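Local coordinates for protein lectin (Trichosanthes anguina, PDB 4HR6) that binds galactosides as the two-domain beta-trefoil lectin chain of a three-chain, nontoxic homologue of type II ribosome-inactivating proteins, at residues W87-S90 / T94-N97; L105-A110 / T114-E119; A234-R239 / R251-L256; Q215-L220 / I225-N230; V135-G140 / D185-C190. All coordinates share one frame; numbering follows the deposited sequence.

Interaction 1. Residues W87-S90 / T94-N97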
# COMPACT_ATOMS: atom_id res chain seq x y z
N TRP C 87 18.46 8.44 15.83
CA TRP C 87 17.02 8.41 15.62
C TRP C 87 16.57 7.12 14.92
O TRP C 87 17.32 6.52 14.15
CB TRP C 87 16.57 9.63 14.83
CG TRP C 87 16.88 10.92 15.53
CD1 TRP C 87 17.92 11.78 15.28
CD2 TRP C 87 16.16 11.49 16.63
NE1 TRP C 87 17.88 12.85 16.13
CE2 TRP C 87 16.81 12.70 16.98
CE3 TRP C 87 15.02 11.11 17.35
CZ2 TRP C 87 16.36 13.52 18.02
CZ3 TRP C 87 14.57 11.93 18.38
CH2 TRP C 87 15.24 13.12 18.70
N ASP C 88 15.35 6.69 15.25
CA ASP C 88 14.73 5.54 14.62
C ASP C 88 13.30 5.91 14.23
O ASP C 88 12.57 6.51 15.01
CB ASP C 88 14.75 4.35 15.57
CG ASP C 88 14.44 3.03 14.88
OD1 ASP C 88 14.21 3.01 13.66
OD2 ASP C 88 14.43 1.99 15.57
N VAL C 89 12.92 5.57 12.99
CA VAL C 89 11.55 5.74 12.49
C VAL C 89 10.90 4.36 12.38
O VAL C 89 11.51 3.42 11.84
CB VAL C 89 11.55 6.45 11.12
CG1 VAL C 89 10.14 6.76 10.65
CG2 VAL C 89 12.37 7.73 11.20
N SER C 90 9.68 4.24 12.91
CA SER C 90 8.91 2.98 12.89
C SER C 90 7.82 3.05 11.84
O SER C 90 7.35 4.14 11.48
CB SER C 90 8.25 2.70 14.25
OG SER C 90 7.08 3.50 14.44
N THR C 94 6.12 6.47 14.63
CA THR C 94 6.84 6.93 15.81
C THR C 94 8.30 7.26 15.45
O THR C 94 9.01 6.42 14.89
CB THR C 94 6.86 5.87 16.91
OG1 THR C 94 5.52 5.47 17.23
CG2 THR C 94 7.56 6.41 18.16
N ILE C 95 8.72 8.47 15.79
CA ILE C 95 10.10 8.90 15.71
C ILE C 95 10.64 8.97 17.13
O ILE C 95 10.10 9.71 17.95
CB ILE C 95 10.20 10.29 15.05
CG1 ILE C 95 9.76 10.17 13.59
CG2 ILE C 95 11.61 10.85 15.18
CD1 ILE C 95 9.84 11.45 12.79
N MET C 96 11.70 8.23 17.40
CA MET C 96 12.27 8.18 18.74
C MET C 96 13.79 7.99 18.72
O MET C 96 14.37 7.72 17.67
CB MET C 96 11.60 7.04 19.53
CG MET C 96 11.78 5.66 18.93
SD MET C 96 13.03 4.64 19.74
CE MET C 96 11.97 3.48 20.62
N ASN C 97 14.42 8.17 19.88
CA ASN C 97 15.85 7.93 20.07
C ASN C 97 16.06 6.60 20.80
O ASN C 97 15.74 6.49 21.97
CB ASN C 97 16.46 9.06 20.90
CG ASN C 97 17.97 8.90 21.10
OD1 ASN C 97 18.47 7.85 21.55
ND2 ASN C 97 18.71 9.96 20.79
O HOH W 1 5.17 2.88 16.29

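Interaction 2. Residues L105-A110 / T114-E119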
# COMPACT_ATOMS: atom_id res chain seq x y z
N LEU C 105 8.97 11.71 19.85
CA LEU C 105 8.80 13.07 19.37
C LEU C 105 7.32 13.44 19.42
O LEU C 105 6.47 12.69 18.93
CB LEU C 105 9.36 13.21 17.96
CG LEU C 105 9.33 14.61 17.33
CD1 LEU C 105 10.29 15.55 18.06
CD2 LEU C 105 9.68 14.55 15.84
N THR C 106 7.02 14.60 20.00
CA THR C 106 5.65 15.01 20.28
C THR C 106 5.41 16.47 19.96
O THR C 106 6.33 17.28 19.99
CB THR C 106 5.30 14.80 21.76
OG1 THR C 106 5.74 13.50 22.17
CG2 THR C 106 3.79 14.94 22.00
N SER C 107 4.16 16.79 19.62
CA SER C 107 3.73 18.16 19.45
C SER C 107 2.46 18.35 20.27
O SER C 107 1.36 18.07 19.80
CB SER C 107 3.49 18.49 17.99
OG SER C 107 3.11 19.84 17.84
N ASN C 108 2.64 18.83 21.50
CA ASN C 108 1.57 18.93 22.51
C ASN C 108 0.38 19.81 22.12
O ASN C 108 -0.72 19.60 22.63
CB ASN C 108 2.15 19.42 23.84
CG ASN C 108 2.94 18.35 24.57
OD1 ASN C 108 2.61 17.17 24.52
ND2 ASN C 108 3.99 18.77 25.28
N LYS C 109 0.59 20.78 21.24
CA LYS C 109 -0.51 21.61 20.73
C LYS C 109 -0.65 21.45 19.22
O LYS C 109 0.32 21.14 18.52
CB LYS C 109 -0.31 23.08 21.10
CG LYS C 109 -0.87 23.44 22.47
CD LYS C 109 -0.21 24.68 23.08
CE LYS C 109 0.98 24.32 23.95
NZ LYS C 109 1.42 25.46 24.82
N ALA C 110 -1.86 21.66 18.72
CA ALA C 110 -2.15 21.50 17.30
C ALA C 110 -1.87 22.78 16.52
O ALA C 110 -2.11 22.83 15.31
CB ALA C 110 -3.61 21.08 17.10
N THR C 114 4.02 25.76 17.46
CA THR C 114 4.17 24.99 18.70
C THR C 114 5.57 24.40 18.83
O THR C 114 6.12 23.86 17.87
CB THR C 114 3.19 23.79 18.74
OG1 THR C 114 1.84 24.27 18.68
CG2 THR C 114 3.40 22.95 20.00
N ASN C 115 6.14 24.47 20.04
CA ASN C 115 7.44 23.86 20.31
C ASN C 115 7.32 22.34 20.33
O ASN C 115 6.42 21.80 20.98
CB ASN C 115 8.01 24.35 21.65
CG ASN C 115 8.32 25.84 21.66
OD1 ASN C 115 8.46 26.47 20.61
ND2 ASN C 115 8.44 26.42 22.86
N LEU C 116 8.22 21.67 19.61
CA LEU C 116 8.27 20.20 19.62
C LEU C 116 9.10 19.72 20.80
O LEU C 116 10.09 20.34 21.18
CB LEU C 116 8.85 19.64 18.31
CG LEU C 116 8.18 20.02 16.98
CD1 LEU C 116 8.66 19.08 15.88
CD2 LEU C 116 6.66 20.01 17.08
N THR C 117 8.69 18.59 21.35
CA THR C 117 9.23 18.12 22.61
C THR C 117 9.31 16.61 22.64
O THR C 117 8.59 15.92 21.90
CB THR C 117 8.35 18.62 23.79
OG1 THR C 117 8.70 17.94 24.99
CG2 THR C 117 6.86 18.39 23.51
N MET C 118 10.19 16.09 23.48
CA MET C 118 10.19 14.68 23.84
C MET C 118 9.27 14.47 25.05
O MET C 118 9.35 15.21 26.04
CB MET C 118 11.62 14.20 24.13
CG MET C 118 12.58 14.39 22.95
SD MET C 118 12.15 13.49 21.43
CE MET C 118 12.29 11.81 22.06
N GLU C 119 8.37 13.49 24.92
CA GLU C 119 7.40 13.16 25.96
C GLU C 119 7.29 11.66 26.06
O GLU C 119 7.74 10.93 25.17
CB GLU C 119 6.01 13.72 25.64
CG GLU C 119 5.94 15.22 25.40
CD GLU C 119 6.23 16.05 26.65
OE1 GLU C 119 6.40 15.45 27.74
OE2 GLU C 119 6.30 17.29 26.52

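Interaction 3. Residues A234-R239 / R251-L256. With AMG (methyl alpha-D-galactopyranoside), chain E.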
# COMPACT_ATOMS: atom_id res chain seq x y z
N ALA C 234 -7.17 -4.18 15.94
CA ALA C 234 -7.62 -3.91 14.57
C ALA C 234 -9.09 -3.52 14.50
O ALA C 234 -9.92 -4.04 15.22
CB ALA C 234 -7.41 -5.14 13.72
N MET C 235 -9.39 -2.62 13.57
CA MET C 235 -10.74 -2.28 13.20
C MET C 235 -11.43 -3.55 12.66
O MET C 235 -10.81 -4.37 11.98
CB MET C 235 -10.70 -1.16 12.16
CG MET C 235 -11.96 -0.35 12.06
SD MET C 235 -11.77 1.17 11.12
CE MET C 235 -10.62 2.07 12.14
N ASP C 236 -12.70 -3.71 13.00
CA ASP C 236 -13.36 -5.02 12.93
C ASP C 236 -14.87 -4.82 12.82
O ASP C 236 -15.47 -4.10 13.62
CB ASP C 236 -12.98 -5.84 14.17
CG ASP C 236 -13.75 -7.16 14.30
OD1 ASP C 236 -13.19 -8.16 14.80
OD2 ASP C 236 -14.93 -7.19 13.92
N VAL C 237 -15.45 -5.46 11.81
CA VAL C 237 -16.89 -5.47 11.60
C VAL C 237 -17.48 -6.54 12.51
O VAL C 237 -17.22 -7.74 12.33
CB VAL C 237 -17.27 -5.75 10.13
CG1 VAL C 237 -18.78 -5.62 9.93
CG2 VAL C 237 -16.55 -4.80 9.18
N ALA C 238 -18.26 -6.10 13.50
CA ALA C 238 -18.77 -6.97 14.57
C ALA C 238 -19.54 -8.16 14.01
O ALA C 238 -20.49 -7.98 13.24
CB ALA C 238 -19.67 -6.17 15.51
N ARG C 239 -19.12 -9.37 14.40
CA ARG C 239 -19.80 -10.63 14.04
C ARG C 239 -19.81 -10.91 12.54
O ARG C 239 -20.64 -11.68 12.07
N ARG C 251 -9.12 -7.77 18.98
CA ARG C 251 -7.90 -8.55 18.85
C ARG C 251 -7.67 -8.90 17.36
O ARG C 251 -8.61 -9.30 16.68
CB ARG C 251 -8.04 -9.84 19.66
CG ARG C 251 -6.77 -10.64 19.86
CD ARG C 251 -7.04 -11.93 20.61
NE ARG C 251 -5.85 -12.40 21.31
CZ ARG C 251 -5.49 -12.05 22.55
NH1 ARG C 251 -6.23 -11.23 23.28
NH2 ARG C 251 -4.37 -12.54 23.07
N PRO C 252 -6.43 -8.75 16.86
CA PRO C 252 -6.17 -9.04 15.44
C PRO C 252 -6.16 -10.53 15.12
O PRO C 252 -5.50 -11.31 15.80
CB PRO C 252 -4.78 -8.44 15.20
CG PRO C 252 -4.46 -7.63 16.42
CD PRO C 252 -5.21 -8.28 17.54
N HIS C 253 -6.92 -10.92 14.11
CA HIS C 253 -6.88 -12.32 13.63
C HIS C 253 -6.82 -12.45 12.10
O HIS C 253 -6.67 -13.56 11.58
CB HIS C 253 -8.05 -13.16 14.20
CG HIS C 253 -9.40 -12.54 14.04
ND1 HIS C 253 -9.89 -12.13 12.81
CD2 HIS C 253 -10.37 -12.26 14.94
CE1 HIS C 253 -11.10 -11.62 12.97
NE2 HIS C 253 -11.42 -11.70 14.25
N GLY C 254 -6.95 -11.34 11.38
CA GLY C 254 -6.73 -11.33 9.93
C GLY C 254 -7.82 -11.94 9.05
O GLY C 254 -7.58 -12.18 7.88
N ASP C 255 -9.01 -12.15 9.60
CA ASP C 255 -10.13 -12.67 8.82
C ASP C 255 -10.79 -11.52 8.04
O ASP C 255 -10.42 -10.36 8.19
CB ASP C 255 -11.14 -13.39 9.73
CG ASP C 255 -11.91 -14.49 8.99
OD1 ASP C 255 -12.07 -14.41 7.75
OD2 ASP C 255 -12.36 -15.44 9.66
N LEU C 256 -11.78 -11.86 7.22
CA LEU C 256 -12.34 -10.93 6.24
C LEU C 256 -12.98 -9.69 6.85
O LEU C 256 -12.97 -8.61 6.23
CB LEU C 256 -13.36 -11.65 5.37
CG LEU C 256 -12.90 -12.88 4.58
CD1 LEU C 256 -14.11 -13.55 3.95
CD2 LEU C 256 -11.87 -12.51 3.52
C1 AMG E . -16.54 -12.89 16.40
C2 AMG E . -15.67 -12.35 15.26
C3 AMG E . -14.73 -11.24 15.76
C4 AMG E . -15.54 -10.16 16.46
C5 AMG E . -16.47 -10.79 17.52
C6 AMG E . -17.40 -9.76 18.17
C7 AMG E . -16.32 -14.67 17.97
O1 AMG E . -15.73 -13.50 17.41
O2 AMG E . -14.92 -13.44 14.71
O3 AMG E . -14.00 -10.65 14.68
O4 AMG E . -16.29 -9.43 15.49
O5 AMG E . -17.28 -11.81 16.94
O6 AMG E . -17.85 -10.29 19.43

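Interaction 4. Residues Q215-L220 / I225-N230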
# COMPACT_ATOMS: atom_id res chain seq x y z
N GLN C 215 -7.30 8.04 18.33
CA GLN C 215 -7.59 8.61 17.02
C GLN C 215 -6.43 8.35 16.03
O GLN C 215 -6.32 9.02 15.00
CB GLN C 215 -7.84 10.12 17.16
CG GLN C 215 -8.97 10.46 18.12
CD GLN C 215 -9.29 11.95 18.15
OE1 GLN C 215 -8.40 12.78 18.20
NE2 GLN C 215 -10.58 12.27 18.13
N ARG C 216 -5.57 7.39 16.35
CA ARG C 216 -4.34 7.14 15.58
C ARG C 216 -4.32 5.73 15.03
O ARG C 216 -4.32 4.76 15.79
CB ARG C 216 -3.08 7.37 16.42
CG ARG C 216 -1.79 7.33 15.59
CD ARG C 216 -0.56 7.81 16.36
NE ARG C 216 0.69 7.22 15.86
CZ ARG C 216 1.85 7.17 16.52
NH1 ARG C 216 1.98 7.67 17.75
NH2 ARG C 216 2.89 6.60 15.95
N TRP C 217 -4.24 5.64 13.71
CA TRP C 217 -4.41 4.38 12.97
C TRP C 217 -3.26 4.14 12.00
O TRP C 217 -2.74 5.09 11.43
CB TRP C 217 -5.71 4.46 12.18
CG TRP C 217 -6.85 4.79 13.04
CD1 TRP C 217 -7.47 6.02 13.18
CD2 TRP C 217 -7.51 3.91 13.94
NE1 TRP C 217 -8.48 5.93 14.09
CE2 TRP C 217 -8.52 4.65 14.58
CE3 TRP C 217 -7.33 2.56 14.27
CZ2 TRP C 217 -9.36 4.08 15.52
CZ3 TRP C 217 -8.17 2.00 15.21
CH2 TRP C 217 -9.17 2.76 15.83
N VAL C 218 -2.89 2.88 11.80
CA VAL C 218 -1.93 2.52 10.77
C VAL C 218 -2.48 1.41 9.84
O VAL C 218 -2.96 0.36 10.30
CB VAL C 218 -0.55 2.14 11.36
CG1 VAL C 218 -0.66 1.00 12.36
CG2 VAL C 218 0.44 1.80 10.26
N PHE C 219 -2.40 1.68 8.54
CA PHE C 219 -2.74 0.69 7.50
C PHE C 219 -1.55 -0.21 7.26
O PHE C 219 -0.52 0.23 6.75
CB PHE C 219 -3.12 1.39 6.20
CG PHE C 219 -4.46 2.05 6.22
CD1 PHE C 219 -4.67 3.20 6.97
CD2 PHE C 219 -5.51 1.54 5.49
CE1 PHE C 219 -5.90 3.82 6.98
CE2 PHE C 219 -6.76 2.16 5.49
CZ PHE C 219 -6.95 3.30 6.24
N LEU C 220 -1.66 -1.47 7.64
CA LEU C 220 -0.53 -2.40 7.53
C LEU C 220 -0.69 -3.37 6.35
O LEU C 220 -1.73 -3.44 5.69
CB LEU C 220 -0.38 -3.17 8.84
CG LEU C 220 -0.08 -2.35 10.09
CD1 LEU C 220 -0.16 -3.25 11.32
CD2 LEU C 220 1.27 -1.67 10.04
N ILE C 225 -6.59 -2.20 9.63
CA ILE C 225 -6.46 -0.82 10.08
C ILE C 225 -6.25 -0.96 11.57
O ILE C 225 -7.20 -1.29 12.29
CB ILE C 225 -7.70 0.01 9.77
CG1 ILE C 225 -7.92 0.05 8.26
CG2 ILE C 225 -7.56 1.42 10.33
CD1 ILE C 225 -9.11 0.89 7.81
N SER C 226 -5.02 -0.74 12.02
CA SER C 226 -4.60 -1.08 13.37
C SER C 226 -4.16 0.12 14.22
O SER C 226 -3.93 1.21 13.71
CB SER C 226 -3.44 -2.07 13.31
OG SER C 226 -3.88 -3.32 12.85
N THR C 227 -4.05 -0.12 15.53
CA THR C 227 -3.44 0.84 16.44
C THR C 227 -1.93 0.60 16.39
O THR C 227 -1.49 -0.53 16.22
CB THR C 227 -3.95 0.66 17.89
OG1 THR C 227 -3.70 -0.69 18.32
CG2 THR C 227 -5.43 0.93 17.96
N PRO C 228 -1.12 1.67 16.50
CA PRO C 228 0.34 1.46 16.52
C PRO C 228 0.79 0.82 17.83
O PRO C 228 0.14 1.02 18.86
CB PRO C 228 0.90 2.88 16.37
CG PRO C 228 -0.17 3.78 16.90
CD PRO C 228 -1.49 3.09 16.65
N GLY C 229 1.87 0.05 17.79
CA GLY C 229 2.43 -0.56 19.00
C GLY C 229 2.50 -2.08 18.97
O GLY C 229 2.22 -2.71 17.95
N ASN C 230 2.88 -2.66 20.11
CA ASN C 230 2.97 -4.11 20.26
C ASN C 230 1.62 -4.72 20.63
O ASN C 230 1.17 -5.68 19.98
CB ASN C 230 4.03 -4.49 21.30

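Interaction 5. Residues V135-G140 / D185-C190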
# COMPACT_ATOMS: atom_id res chain seq x y z
N VAL C 135 3.25 15.69 1.61
CA VAL C 135 2.76 16.04 2.96
C VAL C 135 1.23 16.08 3.06
O VAL C 135 0.68 16.01 4.14
CB VAL C 135 3.35 17.38 3.47
CG1 VAL C 135 4.84 17.25 3.75
CG2 VAL C 135 3.08 18.52 2.49
N GLN C 136 0.56 16.19 1.92
CA GLN C 136 -0.87 16.28 1.90
C GLN C 136 -1.55 15.02 2.45
O GLN C 136 -0.96 13.92 2.50
CB GLN C 136 -1.37 16.58 0.49
CG GLN C 136 -0.97 17.96 -0.02
CD GLN C 136 -1.45 18.23 -1.43
OE1 GLN C 136 -2.56 17.83 -1.81
NE2 GLN C 136 -0.63 18.91 -2.23
N PRO C 137 -2.81 15.19 2.91
CA PRO C 137 -3.62 14.05 3.32
C PRO C 137 -4.00 13.20 2.10
O PRO C 137 -4.23 13.75 1.02
CB PRO C 137 -4.87 14.69 3.93
CG PRO C 137 -4.57 16.14 4.09
CD PRO C 137 -3.53 16.47 3.07
N ILE C 138 -4.07 11.89 2.30
CA ILE C 138 -4.47 10.97 1.24
C ILE C 138 -5.99 10.79 1.30
O ILE C 138 -6.51 10.26 2.28
CB ILE C 138 -3.84 9.56 1.43
CG1 ILE C 138 -2.31 9.63 1.54
CG2 ILE C 138 -4.27 8.63 0.30
CD1 ILE C 138 -1.65 10.32 0.38
N ILE C 139 -6.68 11.21 0.25
CA ILE C 139 -8.13 11.07 0.16
C ILE C 139 -8.53 9.74 -0.44
O ILE C 139 -8.06 9.37 -1.51
CB ILE C 139 -8.76 12.14 -0.76
CG1 ILE C 139 -8.31 13.56 -0.39
CG2 ILE C 139 -10.28 12.01 -0.77
CD1 ILE C 139 -8.49 13.91 1.06
N GLY C 140 -9.47 9.05 0.19
CA GLY C 140 -10.11 7.92 -0.46
C GLY C 140 -11.29 7.33 0.28
O GLY C 140 -11.70 7.85 1.33
N ASP C 185 -15.30 16.25 4.52
CA ASP C 185 -16.03 17.52 4.58
C ASP C 185 -15.80 18.31 5.88
O ASP C 185 -16.06 19.51 5.92
CB ASP C 185 -17.53 17.30 4.38
CG ASP C 185 -17.92 17.17 2.90
OD1 ASP C 185 -17.05 17.30 2.01
OD2 ASP C 185 -19.12 16.94 2.64
N ASN C 186 -15.32 17.64 6.93
CA ASN C 186 -15.05 18.31 8.22
C ASN C 186 -13.77 17.79 8.90
O ASN C 186 -13.79 16.77 9.58
CB ASN C 186 -16.26 18.14 9.15
CG ASN C 186 -16.23 19.08 10.35
OD1 ASN C 186 -15.19 19.63 10.71
ND2 ASN C 186 -17.39 19.26 10.97
N ARG C 187 -12.68 18.53 8.74
CA ARG C 187 -11.36 18.06 9.20
C ARG C 187 -11.11 18.22 10.70
O ARG C 187 -10.04 17.90 11.18
CB ARG C 187 -10.24 18.76 8.41
CG ARG C 187 -10.35 18.63 6.89
CD ARG C 187 -10.23 17.19 6.41
NE ARG C 187 -10.49 17.11 4.98
CZ ARG C 187 -9.58 17.33 4.02
NH1 ARG C 187 -8.33 17.64 4.32
NH2 ARG C 187 -9.95 17.24 2.74
N GLU C 188 -12.10 18.73 11.43
CA GLU C 188 -12.03 18.79 12.90
C GLU C 188 -12.49 17.47 13.52
O GLU C 188 -12.32 17.25 14.73
CB GLU C 188 -12.89 19.95 13.43
CG GLU C 188 -12.37 21.33 13.00
CD GLU C 188 -13.35 22.47 13.27
OE1 GLU C 188 -14.58 22.22 13.43
OE2 GLU C 188 -12.89 23.63 13.31
N LEU C 189 -13.04 16.59 12.67
CA LEU C 189 -13.64 15.32 13.08
C LEU C 189 -12.78 14.08 12.77
O LEU C 189 -12.39 13.85 11.63
CB LEU C 189 -14.99 15.17 12.39
CG LEU C 189 -16.05 16.23 12.70
CD1 LEU C 189 -17.31 16.01 11.89
CD2 LEU C 189 -16.37 16.23 14.19
N CYS C 190 -12.54 13.25 13.78
CA CYS C 190 -11.63 12.13 13.68
C CYS C 190 -12.32 10.83 13.99
O CYS C 190 -13.17 10.77 14.87
CB CYS C 190 -10.49 12.31 14.69
SG CYS C 190 -9.08 13.27 14.13

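Interaction 1. Residues W87-S90 / T94-N97
A short beta hairpin joins W87-S90 to T94-N97, with D88 facing M96 as an antiparallel hydrogen-bonded pair and V89 facing I95 as a non-hydrogen-bonded one. The evidence for the pairing is reciprocal: D88 N donates to M96 O at 2.8 Å, and M96 N returns a bond to D88 O at 3.1 Å. Nearer the turn, S90 N reaches T94 O at 3.0 Å. There the serine also acts as acceptor, since S90 OG lies between its own backbone N and carbonyl carbon (chi1 78°), which places it 3.1 Å from T94 N. One water bridges S90 OG and T94 OG1, while R216 supplies T94 OG1 with a direct hydrogen bond from the second trefoil domain. In the ricin-type beta-trefoil, whose fold is built of six two-stranded hairpins, the side chains alternate between faces, and here D88 and M96 point to one face, V89 and I95 to the other. V89 CG2 lies 4.3 Å from I95 CG1, and both residues also pack on V131. W87 extends this apolar patch: its CE3 comes within 4.1 Å of I95 CG2, and its six-membered ring leans obliquely along the M96-N97 backbone. The indole NE1 is bonded to L61 O, which fixes the ring's rotation. W87 O and V89 N are also hydrogen-bonded to the side-chain amide of Q164 of a neighbouring chain.

Interaction 2. Residues L105-A110 / T114-E119
E119 folds back over T106 and N108 across the beta hairpin formed by strands 103-106 and 117-120, a two-stranded element of the first ricin-type beta-trefoil domain. Starting at the backbone, E119 CB lies 3.5 Å from T106 OG1, a hydroxyl whose polar partners include A104 and Q127. The next carbon, E119 CG, sits 3.7 Å from T106 CB, and the two side chains cross at about a right angle. A bend at chi2 (-67°) then turns the carboxylate toward the loop, where E119 OE2 accepts a bond from N108 ND2 at 3.0 Å. That bond leaves the asparagine close to its amide plane but arrives 45° above the carboxylate plane; the amide and carboxylate planes are 43° apart. N108 ND2 also rests against T117 CG2. Beneath these side chains the backbone supplies two bonds for the T106-T117 pair, of which T106 N to T117 O is the shorter at 2.8 Å. The opposite face is apolar: L105 CD1 lies 4.3 Å from L116 CB, and the M118 sulfur reaches the L105 backbone. L116 also packs on L33 and L35 of strand 33-36, which carries part of a sugar pocket. Farther out, T114 OG1 is bonded to T111 O and lies against K109 CB. S107 OG donates to K109 O within its own segment, and L116 CD2 touches S107 CB at 3.6 Å.

Interaction 3. Residues A234-R239 / R251-L256
This is a sugar-bridged contact at the galactoside pocket: D236, in strand 234-237, and H253, in the loop after strand 247-250, converge on the same hydroxyl of methyl alpha-D-galactopyranoside. Direct protein contact is slight. A234 CB lies 4.5 Å from P252 CB, and D236 OD1 approaches H253 NE2 without a hydrogen bond. The ligand closes the gap, because its O3 donates to D236 OD1 at 2.6 Å and accepts from H253 NE2 at 2.8 Å. H253 meets O3 at the ring edge, near the ring plane. At its other ring nitrogen, H253 ND1 takes a weak bond from D255 N at 3.3 Å, an arrangement consistent with the proton residing on NE2. The imidazole is brought there by a chi1 of 51°, with CG set between the backbone N and the carbonyl carbon. As in galactose sites of ricin-type beta-trefoils, one aspartate serves two neighbouring hydroxyls: sugar O4 donates to D236 OD2 at 3.1 Å and accepts from the backbone at R239 N, 3.0 Å away. Each of these two hydroxyls is thus gripped as donor and as acceptor. N257 and D199 hold the sugar as well. Q258 works in the second shell, its amide NE2 bonding D236 OD1 while its OE1 accepts from the backbone N of H253 and of G254.

Interaction 4. Residues Q215-L220 / I225-N230
First torsions of -73° in F219 and -61° in I225 set F219 CG and I225 CG1 each beside its own backbone N. The two residues form a non-hydrogen-bonded pair on one face of the hairpin, their side chains lying side by side and pointing the same way. I225 CG1 makes a CH-pi contact 4.0 Å from the F219 ring centroid, over the face but toward the rim. I225 CD1 continues to F219 CE2 at 3.5 Å, while the CG2 branch turns the other way to meet W217 CB at 4.0 Å. This beta hairpin belongs to the second trefoil domain, and Q215-R216-W217 is the QxW signature of ricin-type repeats. W217 NE1 is bonded to V191 O, fixing the buried indole. V218 and S226 form the hydrogen-bonded pair, with V218 N to S226 O at 2.7 Å and S226 N to V218 O at 2.9 Å. Past the bridge, P228 packs on R216: its CG lies over one face of the guanidinium, 3.7 Å from R216 NE, and its CD touches R216 O at 3.4 Å. R216 runs extended from CG to NE, and its terminal nitrogens are bonded to G92 O and S124 O in the first domain.

Interaction 5. Residues V135-G140 / D185-C190
The guanidinium of R187 is gripped at all three of its nitrogens, and P137 and I139 form its apolar border. NH2 forms a salt bridge with D184 OD1, NH1 is hydrogen-bonded to Y176 OH, and NE is also hydrogen-bonded to a residue adjoining the segment. With the group fixed on the polar side, the contact to V135-G140 is purely van der Waals. P137 CG lies 4.1 Å from R187 NH1, and I139 CD1 lies 4.0 Å from R187 NH2, so each terminal nitrogen has one carbon neighbour across the gap. Both approaches are oblique to the guanidinium plane, and both side chains cross the arginine at about a right angle. The length of the arginine spans the distance, the CA atoms of P137 and R187 being 10.5 Å apart, and a bend at chi2 (-63°) turns the guanidinium toward P137 and I139. The position of R187 is set by a type I beta turn from N186 to L189. L189 N closes it on N186 O at 3.2 Å, and N186 OD1 accepts from E188 N at 3.3 Å, an Asx turn. The chain turns a corner at R187 and E188. Only a small area, 87 Å² summed over both sides, is buried between the segments, as expected of a surface contact bridged by one side chain. In the fold, strand 138-143 is flanked by strand 173-175, whose A174 touches both I139 and R187. Beyond the corner the chain runs into strand 189-194, tied by the C190-C209 disulfide to the region after strand 201-208.

Interactions 1, 2 and 4 are antiparallel hairpins with backbone bonds beneath side-chain packing. Interaction 1 feeds directly into interaction 2, I95 O meeting L105 N and the W87 ring touching the M118 sulfur. The same relation recurs in the second domain, where I225 O of interaction 4 meets M235 N of interaction 3. Interactions 1 and 4 also meet across the domain boundary. Interaction 1 is largely buried and interaction 4 partly so, whereas interaction 2 adds an exposed polar rim to its buried core. Interaction 3 has little direct contact, its two sugar-binding side chains meeting at the ligand. Interaction 5, a surface contact, likewise has no hydrogen bond between its segments, and touches interaction 4 through Q215 and C190.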